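Local coordinates for protein homoserine kinase (Cytophaga hutchinsonii, PDB 4P52) that probably catalyses the ATP-dependent phosphorylation of homoserine to O-phosphohomoserine, a step on the route to threonine, as a member of the GHMP kinase family, at residues L45-D50 against S287-S292; L187-N192 against S321-Q326; K64-T69 against I89-Y94; L98-G103 against G137-V142. All blocks are in the same frame, centred on the assembly; numbering follows the deposited sequence.

How the contacts relate
The four contacts form two groups in this GHMP kinase. Contacts 1 and 2 have centres about 10 Å apart and touch, Ala48 O lying 2.9 Å from Asn324 N. Together they tie strand 45-49 and the loop after strand 183-187 to the four-stranded antiparallel sheet of the C-terminal half. Contacts 3 and 4 have centres about 12 Å apart and share helix 86-98 with its exit. Contacts 1 and 3 both reach the mixed eight-stranded sheet, yet their centres are about 31 Å apart. Along the chain, contacts 3 and 4 lie within the loop closed by contact 1, whose segments alternate with those of contact 2. One group therefore joins the two sheets, while the other packs helix 86-98 and its exit within the N-terminal part.

Contact 1: L45-D50 against S287-S292; sequences LGFAVD and SIFALS
Phe47, whose backbone is hydrogen-bonded to Val35 of strand 26-36, points its side chain at Phe289 and Leu291. The ring reaches the other strand by its far end. CZ lies 4.4 Å from Phe289 CD2 and 4.0 Å from Leu291 CD2. Phe289 CD2 comes in at the edge of the Phe47 ring, near its plane. The planes of the two phenyl rings are steeply inclined to each other, by about 75°. Leu291 approaches the Phe47 ring obliquely, and the two side chains slide past each other in opposite directions. With chi1 of Phe47 at 68°, CG sits between the backbone N and the carbonyl carbon, and CZ ends up as the atom facing the other strand. This is an interface between two sheets. Strand 45-49 belongs to the mixed sheet of the N-terminal half of the GHMP kinase fold. Strand 288-292 is an inner strand of the four-stranded antiparallel sheet of the C-terminal half. Within strand 288-292, Leu291 CG sits at the edge of the Phe289 ring, in its plane, so these two residues present one joint apolar surface. All three touching residues are buried. Ala195 of strand 194-200 also packs on Phe47, and Val35 packs on both phenylalanines. On the other face of strand 288-292, Ala290 meets Ile301 of helix 295-310.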
loop_
_atom_site.group_PDB
_atom_site.type_symbol
_atom_site.label_atom_id
_atom_site.label_comp_id
_atom_site.label_asym_id
_atom_site.label_seq_id
_atom_site.Cartn_x
_atom_site.Cartn_y
_atom_site.Cartn_z
ATOM N N LEU A 45 7.965 -1.530 -5.268
ATOM C CA LEU A 45 8.756 -2.164 -4.194
ATOM C C LEU A 45 9.971 -2.842 -4.795
ATOM O O LEU A 45 9.903 -3.393 -5.889
ATOM C CB LEU A 45 7.954 -3.224 -3.456
ATOM C CG LEU A 45 6.619 -2.792 -2.857
ATOM C CD1 LEU A 45 5.894 -4.027 -2.313
ATOM C CD2 LEU A 45 6.829 -1.735 -1.778
ATOM N N GLY A 46 11.078 -2.813 -4.075
ATOM C CA GLY A 46 12.314 -3.438 -4.519
ATOM C C GLY A 46 13.242 -3.565 -3.324
ATOM O O GLY A 46 13.152 -2.781 -2.353
ATOM N N PHE A 47 14.129 -4.555 -3.370
ATOM C CA PHE A 47 15.111 -4.716 -2.307
ATOM C C PHE A 47 16.389 -5.321 -2.849
ATOM O O PHE A 47 16.368 -5.999 -3.880
ATOM C CB PHE A 47 14.534 -5.539 -1.147
ATOM C CG PHE A 47 14.268 -6.976 -1.481
ATOM C CD1 PHE A 47 15.300 -7.922 -1.428
ATOM C CD2 PHE A 47 12.969 -7.404 -1.819
ATOM C CE1 PHE A 47 15.055 -9.256 -1.704
ATOM C CE2 PHE A 47 12.705 -8.746 -2.106
ATOM C CZ PHE A 47 13.762 -9.670 -2.048
ATOM N N ALA A 48 17.505 -5.064 -2.162
ATOM C CA ALA A 48 18.823 -5.510 -2.634
ATOM C C ALA A 48 19.179 -6.831 -2.015
ATOM O O ALA A 48 18.792 -7.131 -0.885
ATOM C CB ALA A 48 19.870 -4.477 -2.310
ATOM N N VAL A 49 19.918 -7.649 -2.749
ATOM C CA VAL A 49 20.395 -8.884 -2.148
ATOM C C VAL A 49 21.901 -8.856 -2.119
ATOM O O VAL A 49 22.474 -7.891 -2.594
ATOM C CB VAL A 49 19.842 -10.136 -2.856
ATOM C CG1 VAL A 49 18.360 -10.267 -2.546
ATOM C CG2 VAL A 49 20.118 -10.084 -4.353
ATOM N N ASP A 50 22.524 -9.883 -1.529
ATOM C CA ASP A 50 23.989 -9.927 -1.382
ATOM C C ASP A 50 24.684 -10.250 -2.704
ATOM O O ASP A 50 25.753 -9.696 -2.975
ATOM C CB ASP A 50 24.422 -10.985 -0.364
ATOM C CG ASP A 50 24.041 -10.640 1.081
ATOM O OD1 ASP A 50 23.612 -9.489 1.387
ATOM O OD2 ASP A 50 24.184 -11.561 1.935
ATOM N N SER A 287 14.080 -14.733 -13.655
ATOM C CA SER A 287 14.353 -15.052 -12.241
ATOM C C SER A 287 13.130 -14.992 -11.349
ATOM O O SER A 287 12.211 -14.182 -11.565
ATOM C CB SER A 287 15.451 -14.169 -11.662
ATOM O OG SER A 287 16.669 -14.486 -12.314
ATOM N N ILE A 288 13.152 -15.846 -10.332
ATOM C CA ILE A 288 12.057 -16.043 -9.416
ATOM C C ILE A 288 12.617 -15.939 -8.010
ATOM O O ILE A 288 13.731 -16.397 -7.744
ATOM C CB ILE A 288 11.455 -17.449 -9.612
ATOM C CG1 ILE A 288 10.965 -17.586 -11.062
ATOM C CG2 ILE A 288 10.317 -17.720 -8.632
ATOM C CD1 ILE A 288 10.428 -18.950 -11.411
ATOM N N PHE A 289 11.862 -15.336 -7.098
ATOM C CA PHE A 289 12.345 -15.226 -5.722
ATOM C C PHE A 289 11.298 -15.773 -4.777
ATOM O O PHE A 289 10.084 -15.760 -5.081
ATOM C CB PHE A 289 12.683 -13.776 -5.344
ATOM C CG PHE A 289 11.471 -12.939 -5.104
ATOM C CD1 PHE A 289 10.717 -12.462 -6.175
ATOM C CD2 PHE A 289 11.059 -12.658 -3.810
ATOM C CE1 PHE A 289 9.559 -11.718 -5.948
ATOM C CE2 PHE A 289 9.900 -11.916 -3.574
ATOM C CZ PHE A 289 9.145 -11.453 -4.641
ATOM N N ALA A 290 11.766 -16.219 -3.620
ATOM C CA ALA A 290 10.851 -16.650 -2.576
ATOM C C ALA A 290 11.302 -15.999 -1.276
ATOM O O ALA A 290 12.504 -15.708 -1.109
ATOM C CB ALA A 290 10.830 -18.171 -2.456
ATOM N N LEU A 291 10.352 -15.744 -0.372
ATOM C CA LEU A 291 10.714 -15.213 0.916
ATOM C C LEU A 291 10.460 -16.284 1.944
ATOM O O LEU A 291 9.522 -17.077 1.799
ATOM C CB LEU A 291 9.955 -13.912 1.214
ATOM C CG LEU A 291 10.199 -12.710 0.263
ATOM C CD1 LEU A 291 9.354 -11.530 0.694
ATOM C CD2 LEU A 291 11.650 -12.272 0.226
ATOM N N SER A 292 11.336 -16.353 2.948
ATOM C CA SER A 292 11.119 -17.238 4.086
ATOM C C SER A 292 11.704 -16.594 5.345
ATOM O O SER A 292 12.273 -15.499 5.268
ATOM C CB SER A 292 11.729 -18.613 3.852
ATOM O OG SER A 292 13.106 -18.484 3.507
#

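Contact 2: L187-N192 against S321-Q326; sequences LPVPAN and STVNQQ
Val189 CG2 is the central atom of this contact. It meets Val323 CG2 at 4.1 Å, the two valines reaching toward each other tip to tip. The same methyl lies 3.9 Å from Gln325 NE2, where the side chains slide past each other. Gln325 is bent at chi2 (-62°), and this brings NE2 to the valine methyl, while OE1 takes a water. Further along, Thr322 CG2 packs at 3.8 Å from Ala191 O.

Two waters supply the polar links. One donates to Leu187 O at 2.7 Å and to Gln325 OE1 at 3.3 Å. The other accepts from Val323 N at 3.0 Å and makes a weak bond to Pro190 O. In the next shell, Asn324 OD1 accepts from Gln326 N at 2.8 Å. This is an Asx turn, and it shapes the chain just after strand 316-322. The ND2 of Asn324 bonds to Val49 O and so ties the turn to strand 45-49.

The contact lies at the surface, between the loop joining strands 183-187 and 194-200 and the end of strand 316-322. Leu236 of helix 219-237 and Phe173 of strand 173-178 pack on Val189, while Val323 rests on Phe47 of strand 45-49.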
loop_
_atom_site.group_PDB
_atom_site.type_symbol
_atom_site.label_atom_id
_atom_site.label_comp_id
_atom_site.label_asym_id
_atom_site.label_seq_id
_atom_site.Cartn_x
_atom_site.Cartn_y
_atom_site.Cartn_z
ATOM N N LEU A 187 12.326 1.278 3.908
ATOM C CA LEU A 187 11.516 0.660 4.961
ATOM C C LEU A 187 12.306 -0.372 5.755
ATOM O O LEU A 187 13.122 -1.079 5.181
ATOM C CB LEU A 187 10.296 -0.018 4.339
ATOM C CG LEU A 187 9.366 0.875 3.524
ATOM C CD1 LEU A 187 8.350 -0.008 2.815
ATOM C CD2 LEU A 187 8.686 1.900 4.413
ATOM N N PRO A 188 12.056 -0.477 7.076
ATOM C CA PRO A 188 12.668 -1.568 7.838
ATOM C C PRO A 188 12.015 -2.915 7.505
ATOM O O PRO A 188 10.829 -2.981 7.199
ATOM C CB PRO A 188 12.346 -1.198 9.278
ATOM C CG PRO A 188 11.041 -0.475 9.173
ATOM C CD PRO A 188 11.206 0.365 7.936
ATOM N N VAL A 189 12.797 -3.980 7.566
ATOM C CA VAL A 189 12.282 -5.310 7.322
ATOM C C VAL A 189 12.750 -6.250 8.422
ATOM O O VAL A 189 13.776 -5.993 9.047
ATOM C CB VAL A 189 12.751 -5.828 5.945
ATOM C CG1 VAL A 189 11.884 -5.166 4.870
ATOM C CG2 VAL A 189 14.261 -5.609 5.750
ATOM N N PRO A 190 12.021 -7.356 8.659
ATOM C CA PRO A 190 12.512 -8.208 9.762
ATOM C C PRO A 190 13.875 -8.838 9.446
ATOM O O PRO A 190 14.197 -9.112 8.280
ATOM C CB PRO A 190 11.405 -9.236 9.968
ATOM C CG PRO A 190 10.508 -9.116 8.793
ATOM C CD PRO A 190 10.804 -7.868 8.019
ATOM N N ALA A 191 14.686 -9.001 10.482
ATOM C CA ALA A 191 16.104 -9.312 10.301
ATOM C C ALA A 191 16.298 -10.765 9.918
ATOM O O ALA A 191 17.367 -11.137 9.419
ATOM C CB ALA A 191 16.896 -8.988 11.565
ATOM N N ASN A 192 15.265 -11.571 10.152
ATOM C CA ASN A 192 15.295 -12.995 9.879
ATOM C C ASN A 192 14.572 -13.309 8.570
ATOM O O ASN A 192 14.220 -14.451 8.294
ATOM C CB ASN A 192 14.620 -13.738 11.025
ATOM C CG ASN A 192 13.135 -13.408 11.129
ATOM O OD1 ASN A 192 12.722 -12.245 11.006
ATOM N ND2 ASN A 192 12.320 -14.432 11.331
ATOM N N SER A 321 20.082 -15.082 0.683
ATOM C CA SER A 321 20.581 -14.069 1.602
ATOM C C SER A 321 19.458 -13.358 2.317
ATOM O O SER A 321 18.313 -13.444 1.904
ATOM C CB SER A 321 21.468 -13.044 0.866
ATOM O OG SER A 321 20.722 -12.057 0.167
ATOM N N THR A 322 19.796 -12.664 3.403
ATOM C CA THR A 322 18.914 -11.632 3.948
ATOM C C THR A 322 18.959 -10.392 3.011
ATOM O O THR A 322 19.763 -10.346 2.074
ATOM C CB THR A 322 19.294 -11.260 5.410
ATOM O OG1 THR A 322 20.628 -10.736 5.451
ATOM C CG2 THR A 322 19.195 -12.485 6.340
ATOM N N VAL A 323 18.111 -9.400 3.265
ATOM C CA VAL A 323 18.146 -8.143 2.535
ATOM C C VAL A 323 19.473 -7.443 2.797
ATOM O O VAL A 323 19.914 -7.322 3.954
ATOM C CB VAL A 323 16.973 -7.236 2.971
ATOM C CG1 VAL A 323 17.087 -5.837 2.341
ATOM C CG2 VAL A 323 15.640 -7.889 2.619
ATOM N N ASN A 324 20.123 -6.996 1.728
ATOM C CA ASN A 324 21.429 -6.378 1.813
ATOM C C ASN A 324 21.239 -4.908 2.168
ATOM O O ASN A 324 20.789 -4.118 1.347
ATOM C CB ASN A 324 22.150 -6.591 0.481
ATOM C CG ASN A 324 23.438 -5.772 0.337
ATOM O OD1 ASN A 324 23.854 -5.029 1.246
ATOM N ND2 ASN A 324 24.052 -5.871 -0.846
ATOM N N GLN A 325 21.570 -4.548 3.407
ATOM C CA GLN A 325 21.410 -3.183 3.894
ATOM C C GLN A 325 22.537 -2.243 3.457
ATOM O O GLN A 325 22.435 -1.051 3.620
ATOM C CB GLN A 325 21.382 -3.183 5.413
ATOM C CG GLN A 325 20.350 -4.086 6.088
ATOM C CD GLN A 325 18.915 -3.713 5.755
ATOM O OE1 GLN A 325 18.579 -2.555 5.508
ATOM N NE2 GLN A 325 18.055 -4.722 5.726
ATOM N N GLN A 326 23.631 -2.779 2.952
ATOM C CA GLN A 326 24.780 -1.961 2.599
ATOM C C GLN A 326 24.584 -1.219 1.290
ATOM O O GLN A 326 24.802 -0.014 1.227
ATOM C CB GLN A 326 26.046 -2.827 2.532
ATOM C CG GLN A 326 27.318 -2.142 2.041
ATOM C CD GLN A 326 27.563 -0.756 2.637
ATOM O OE1 GLN A 326 27.245 -0.468 3.796
ATOM N NE2 GLN A 326 28.158 0.109 1.838
HETATM O O HOH W 1 15.679 -1.458 4.480
HETATM O O HOH W 2 16.538 -9.475 5.765
#

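Contact 3: K64-T69 against I89-Y94; sequences KGVRIT and ISILRY
Val66 carries most of this contact and meets Leu92 and Ile91 on the helix. Its CG2 methyl does the touching. It lies 3.9 Å from Leu92 CD1, 4.1 Å from Leu92 CA and 4.2 Å from Leu92 CB. The methyl thus rests against the helix backbone as well as against the leucine side chain, and the two side chains cross obliquely. The same methyl is 4.2 Å from Ile91 CG2, so Val66 is wedged against two successive helix residues. Leu92 holds its CG anti to the backbone N (chi1 -170°). This brings CD1 to the valine methyl.

The strand and the helix belong to a beta-alpha-beta crossover. Strand 66-72 leads into helix 86-98, which returns the chain to strand 103-110, parallel to the first strand. Val66 and Ile91 both also pack on Ile106 of strand 103-110, so all three elements of the unit meet here. Ser88 and Leu95 of the same helix add to the cover of Val66. Ile132 of helix 120-135 also packs on Ile91.

Arg67, the next strand residue, faces away from the helix and forms a salt bridge to Glu105. Between strand and helix the touching atoms are all carbon. At this point the helix is held to the strand by apolar packing, which has little directional preference.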
loop_
_atom_site.group_PDB
_atom_site.type_symbol
_atom_site.label_atom_id
_atom_site.label_comp_id
_atom_site.label_asym_id
_atom_site.label_seq_id
_atom_site.Cartn_x
_atom_site.Cartn_y
_atom_site.Cartn_z
ATOM N N LYS A 64 41.614 13.141 -22.069
ATOM C CA LYS A 64 40.240 13.603 -21.782
ATOM C C LYS A 64 39.135 12.599 -22.120
ATOM O O LYS A 64 39.350 11.608 -22.838
ATOM C CB LYS A 64 39.934 14.973 -22.434
ATOM C CG LYS A 64 40.885 16.140 -22.094
ATOM C CD LYS A 64 41.637 16.039 -20.756
ATOM C CE LYS A 64 40.802 16.398 -19.528
ATOM N NZ LYS A 64 41.523 16.033 -18.270
ATOM N N GLY A 65 37.955 12.864 -21.566
ATOM C CA GLY A 65 36.781 12.072 -21.857
ATOM C C GLY A 65 36.579 10.887 -20.935
ATOM O O GLY A 65 37.504 10.410 -20.271
ATOM N N VAL A 66 35.343 10.423 -20.893
ATOM C CA VAL A 66 35.012 9.209 -20.208
ATOM C C VAL A 66 35.043 8.117 -21.263
ATOM O O VAL A 66 34.341 8.219 -22.248
ATOM C CB VAL A 66 33.618 9.328 -19.581
ATOM C CG1 VAL A 66 33.219 8.038 -18.883
ATOM C CG2 VAL A 66 33.585 10.503 -18.611
ATOM N N ARG A 67 35.861 7.086 -21.066
ATOM C CA ARG A 67 36.059 6.047 -22.078
ATOM C C ARG A 67 35.895 4.680 -21.487
ATOM O O ARG A 67 36.273 4.447 -20.352
ATOM C CB ARG A 67 37.468 6.125 -22.678
ATOM C CG ARG A 67 37.856 7.478 -23.253
ATOM C CD ARG A 67 39.238 7.450 -23.876
ATOM N NE ARG A 67 40.274 6.982 -22.955
ATOM C CZ ARG A 67 40.767 7.689 -21.933
ATOM N NH1 ARG A 67 40.314 8.920 -21.660
ATOM N NH2 ARG A 67 41.724 7.162 -21.168
ATOM N N ILE A 68 35.363 3.752 -22.262
ATOM C CA ILE A 68 35.303 2.376 -21.805
ATOM C C ILE A 68 36.467 1.551 -22.331
ATOM O O ILE A 68 36.633 1.354 -23.528
ATOM C CB ILE A 68 33.971 1.724 -22.131
ATOM C CG1 ILE A 68 32.893 2.485 -21.353
ATOM C CG2 ILE A 68 34.033 0.231 -21.798
ATOM C CD1 ILE A 68 31.481 2.139 -21.749
ATOM N N THR A 69 37.257 1.063 -21.399
ATOM C CA THR A 69 38.491 0.377 -21.683
ATOM C C THR A 69 38.198 -1.079 -21.958
ATOM O O THR A 69 38.892 -1.707 -22.739
ATOM C CB THR A 69 39.432 0.529 -20.457
ATOM O OG1 THR A 69 40.161 1.751 -20.587
ATOM C CG2 THR A 69 40.395 -0.667 -20.261
ATOM N N ILE A 89 27.590 7.156 -19.586
ATOM C CA ILE A 89 26.636 8.273 -19.684
ATOM C C ILE A 89 26.437 8.866 -18.298
ATOM O O ILE A 89 26.543 10.074 -18.118
ATOM C CB ILE A 89 25.280 7.864 -20.331
ATOM C CG1 ILE A 89 25.464 7.543 -21.823
ATOM C CG2 ILE A 89 24.216 8.960 -20.155
ATOM C CD1 ILE A 89 24.322 6.733 -22.427
ATOM N N SER A 90 26.182 8.004 -17.319
ATOM C CA SER A 90 26.010 8.420 -15.925
ATOM C C SER A 90 27.164 9.239 -15.368
ATOM O O SER A 90 26.955 10.296 -14.744
ATOM C CB SER A 90 25.878 7.187 -15.060
ATOM O OG SER A 90 24.834 6.391 -15.556
ATOM N N ILE A 91 28.377 8.720 -15.571
ATOM C CA ILE A 91 29.587 9.325 -15.047
ATOM C C ILE A 91 29.859 10.639 -15.766
ATOM O O ILE A 91 30.242 11.631 -15.143
ATOM C CB ILE A 91 30.768 8.356 -15.200
ATOM C CG1 ILE A 91 30.548 7.130 -14.305
ATOM C CG2 ILE A 91 32.097 9.060 -14.921
ATOM C CD1 ILE A 91 31.556 6.024 -14.516
ATOM N N LEU A 92 29.636 10.655 -17.080
ATOM C CA LEU A 92 29.814 11.883 -17.847
ATOM C C LEU A 92 28.896 12.994 -17.340
ATOM O O LEU A 92 29.333 14.149 -17.211
ATOM C CB LEU A 92 29.633 11.638 -19.344
ATOM C CG LEU A 92 30.021 12.781 -20.307
ATOM C CD1 LEU A 92 31.437 13.352 -20.112
ATOM C CD2 LEU A 92 29.783 12.333 -21.750
ATOM N N ARG A 93 27.644 12.636 -17.023
ATOM C CA ARG A 93 26.658 13.604 -16.543
ATOM C C ARG A 93 27.037 14.105 -15.180
ATOM O O ARG A 93 26.870 15.291 -14.886
ATOM C CB ARG A 93 25.239 13.035 -16.510
ATOM C CG ARG A 93 24.632 12.720 -17.880
ATOM C CD ARG A 93 24.525 13.925 -18.825
ATOM N NE ARG A 93 23.622 14.972 -18.333
ATOM C CZ ARG A 93 22.294 14.865 -18.258
ATOM N NH1 ARG A 93 21.676 13.745 -18.627
ATOM N NH2 ARG A 93 21.576 15.882 -17.798
ATOM N N TYR A 94 27.575 13.219 -14.356
ATOM C CA TYR A 94 27.968 13.600 -13.020
ATOM C C TYR A 94 29.070 14.655 -13.130
ATOM O O TYR A 94 28.940 15.758 -12.580
ATOM C CB TYR A 94 28.395 12.359 -12.233
ATOM C CG TYR A 94 29.082 12.605 -10.899
ATOM C CD1 TYR A 94 30.449 12.846 -10.840
ATOM C CD2 TYR A 94 28.374 12.543 -9.695
ATOM C CE1 TYR A 94 31.091 13.042 -9.628
ATOM C CE2 TYR A 94 29.015 12.756 -8.473
ATOM C CZ TYR A 94 30.379 13.002 -8.447
ATOM O OH TYR A 94 31.051 13.207 -7.255
#

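Contact 4: L98-G103 against G137-V142; sequences LGIEQG and GNKMEV
Lys139 lies across Leu98 and Ile100, at a place where two chain segments leave their helices. Both exits are Schellman motifs. Gly99 ends helix 86-98 and Gly137 ends helix 120-135, each with positive phi. The loops that follow lead to strand 103-110 and helix 146-157, all in the N-terminal domain of the GHMP kinase family.

The lysine chain makes its contacts with its carbons. CB lies 4.2 Å from Leu98 CD1. CD comes to 3.9 Å from Ile100 CD1 and to 4.2 Å from Leu98 CD1, bridging the two residues. CE is again 3.9 Å from Ile100 CD1. Chi2 and chi3 are both near 180°, so the chain runs straight along the hydrophobic pair. It bends only at chi4 (-43°), which turns NZ at the tip. The aliphatic part of this exposed lysine thus shields two partly exposed apolar side chains.

Met140, a selenomethionine, meets the same leucine methyl next to the lysine, with CG 4.1 Å from Leu98 CD1. That one methyl therefore touches two successive residues of the loop, Lys139 and Met140. Tyr94 of helix 86-98 packs on Lys139 and Met140, and Leu136 packs on Ile100. The loop is further tied down by Asn133, whose ND2 bonds to Met140 O. Beyond Ile100, Gln102 NE2 donates in the carbonyl plane to Gly103 O at 2.8 Å, with a nearly straight N-H...O angle of 171°.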
loop_
_atom_site.group_PDB
_atom_site.type_symbol
_atom_site.label_atom_id
_atom_site.label_comp_id
_atom_site.label_asym_id
_atom_site.label_seq_id
_atom_site.Cartn_x
_atom_site.Cartn_y
_atom_site.Cartn_z
ATOM N N LEU A 98 28.962 18.890 -12.009
ATOM C CA LEU A 98 29.878 19.506 -11.053
ATOM C C LEU A 98 30.926 20.377 -11.727
ATOM O O LEU A 98 31.764 20.980 -11.051
ATOM C CB LEU A 98 30.553 18.428 -10.206
ATOM C CG LEU A 98 29.574 17.527 -9.449
ATOM C CD1 LEU A 98 30.319 16.476 -8.642
ATOM C CD2 LEU A 98 28.665 18.369 -8.558
ATOM N N GLY A 99 30.860 20.439 -13.058
ATOM C CA GLY A 99 31.812 21.173 -13.883
ATOM C C GLY A 99 33.243 20.713 -13.679
ATOM O O GLY A 99 34.120 21.542 -13.452
ATOM N N ILE A 100 33.470 19.394 -13.736
ATOM C CA ILE A 100 34.814 18.806 -13.646
ATOM C C ILE A 100 35.311 18.269 -15.002
ATOM O O ILE A 100 34.641 17.477 -15.698
ATOM C CB ILE A 100 34.915 17.682 -12.583
ATOM C CG1 ILE A 100 34.327 18.131 -11.242
ATOM C CG2 ILE A 100 36.365 17.242 -12.383
ATOM C CD1 ILE A 100 34.097 16.990 -10.267
ATOM N N GLU A 101 36.509 18.723 -15.359
ATOM C CA GLU A 101 37.214 18.212 -16.508
ATOM C C GLU A 101 38.195 17.180 -15.989
ATOM O O GLU A 101 39.242 17.517 -15.433
ATOM C CB GLU A 101 37.933 19.338 -17.239
ATOM C CG GLU A 101 36.985 20.451 -17.649
ATOM C CD GLU A 101 37.387 21.123 -18.949
ATOM O OE1 GLU A 101 38.366 21.913 -18.947
ATOM O OE2 GLU A 101 36.708 20.862 -19.970
ATOM N N GLN A 102 37.831 15.914 -16.157
ATOM C CA GLN A 102 38.673 14.823 -15.707
ATOM C C GLN A 102 38.486 13.625 -16.630
ATOM O O GLN A 102 37.351 13.231 -16.897
ATOM C CB GLN A 102 38.338 14.466 -14.251
ATOM C CG GLN A 102 38.997 13.194 -13.759
ATOM C CD GLN A 102 40.494 13.325 -13.653
ATOM O OE1 GLN A 102 40.982 14.143 -12.897
ATOM N NE2 GLN A 102 41.230 12.512 -14.401
ATOM N N GLY A 103 39.594 13.073 -17.130
ATOM C CA GLY A 103 39.568 11.833 -17.900
ATOM C C GLY A 103 39.310 10.631 -16.999
ATOM O O GLY A 103 39.840 10.557 -15.878
ATOM N N GLY A 137 36.588 12.240 -4.242
ATOM C CA GLY A 137 36.523 12.843 -2.906
ATOM C C GLY A 137 35.155 13.149 -2.340
ATOM O O GLY A 137 35.016 14.096 -1.594
ATOM N N ASN A 138 34.137 12.362 -2.682
ATOM C CA ASN A 138 32.798 12.481 -2.054
ATOM C C ASN A 138 32.165 13.862 -2.084
ATOM O O ASN A 138 31.684 14.351 -1.075
ATOM C CB ASN A 138 32.820 11.925 -0.628
ATOM C CG ASN A 138 33.102 10.428 -0.605
ATOM O OD1 ASN A 138 32.185 9.615 -0.728
ATOM N ND2 ASN A 138 34.382 10.059 -0.504
ATOM N N LYS A 139 32.139 14.464 -3.262
ATOM C CA LYS A 139 31.605 15.805 -3.446
ATOM C C LYS A 139 30.096 15.882 -3.309
ATOM O O LYS A 139 29.542 16.961 -3.160
ATOM C CB LYS A 139 31.999 16.334 -4.823
ATOM C CG LYS A 139 33.484 16.579 -4.973
ATOM C CD LYS A 139 33.798 17.054 -6.380
ATOM C CE LYS A 139 35.281 17.390 -6.540
ATOM N NZ LYS A 139 35.815 18.156 -5.380
HETATM N N MSE A 140 29.428 14.739 -3.396
HETATM C CA MSE A 140 27.978 14.683 -3.280
HETATM C C MSE A 140 27.590 13.635 -2.277
HETATM O O MSE A 140 28.310 12.651 -2.055
HETATM C CB MSE A 140 27.421 14.266 -4.617
HETATM C CG MSE A 140 27.667 15.298 -5.692
HETATM SE SE MSE A 140 26.198 15.097 -6.988
HETATM C CE MSE A 140 25.259 16.760 -6.441
ATOM N N GLU A 141 26.440 13.844 -1.648
ATOM C CA GLU A 141 25.866 12.844 -0.760
ATOM C C GLU A 141 25.336 11.670 -1.558
ATOM O O GLU A 141 24.761 11.854 -2.627
ATOM C CB GLU A 141 24.738 13.456 0.049
ATOM C CG GLU A 141 25.207 14.190 1.287
ATOM C CD GLU A 141 24.069 14.941 1.938
ATOM O OE1 GLU A 141 23.377 15.711 1.230
ATOM O OE2 GLU A 141 23.858 14.750 3.155
ATOM N N VAL A 142 25.524 10.468 -1.024
ATOM C CA VAL A 142 25.062 9.231 -1.674
ATOM C C VAL A 142 23.596 9.352 -2.096
ATOM O O VAL A 142 23.245 9.045 -3.247
ATOM C CB VAL A 142 25.347 7.974 -0.808
ATOM C CG1 VAL A 142 24.670 6.740 -1.386
ATOM C CG2 VAL A 142 26.860 7.751 -0.673
#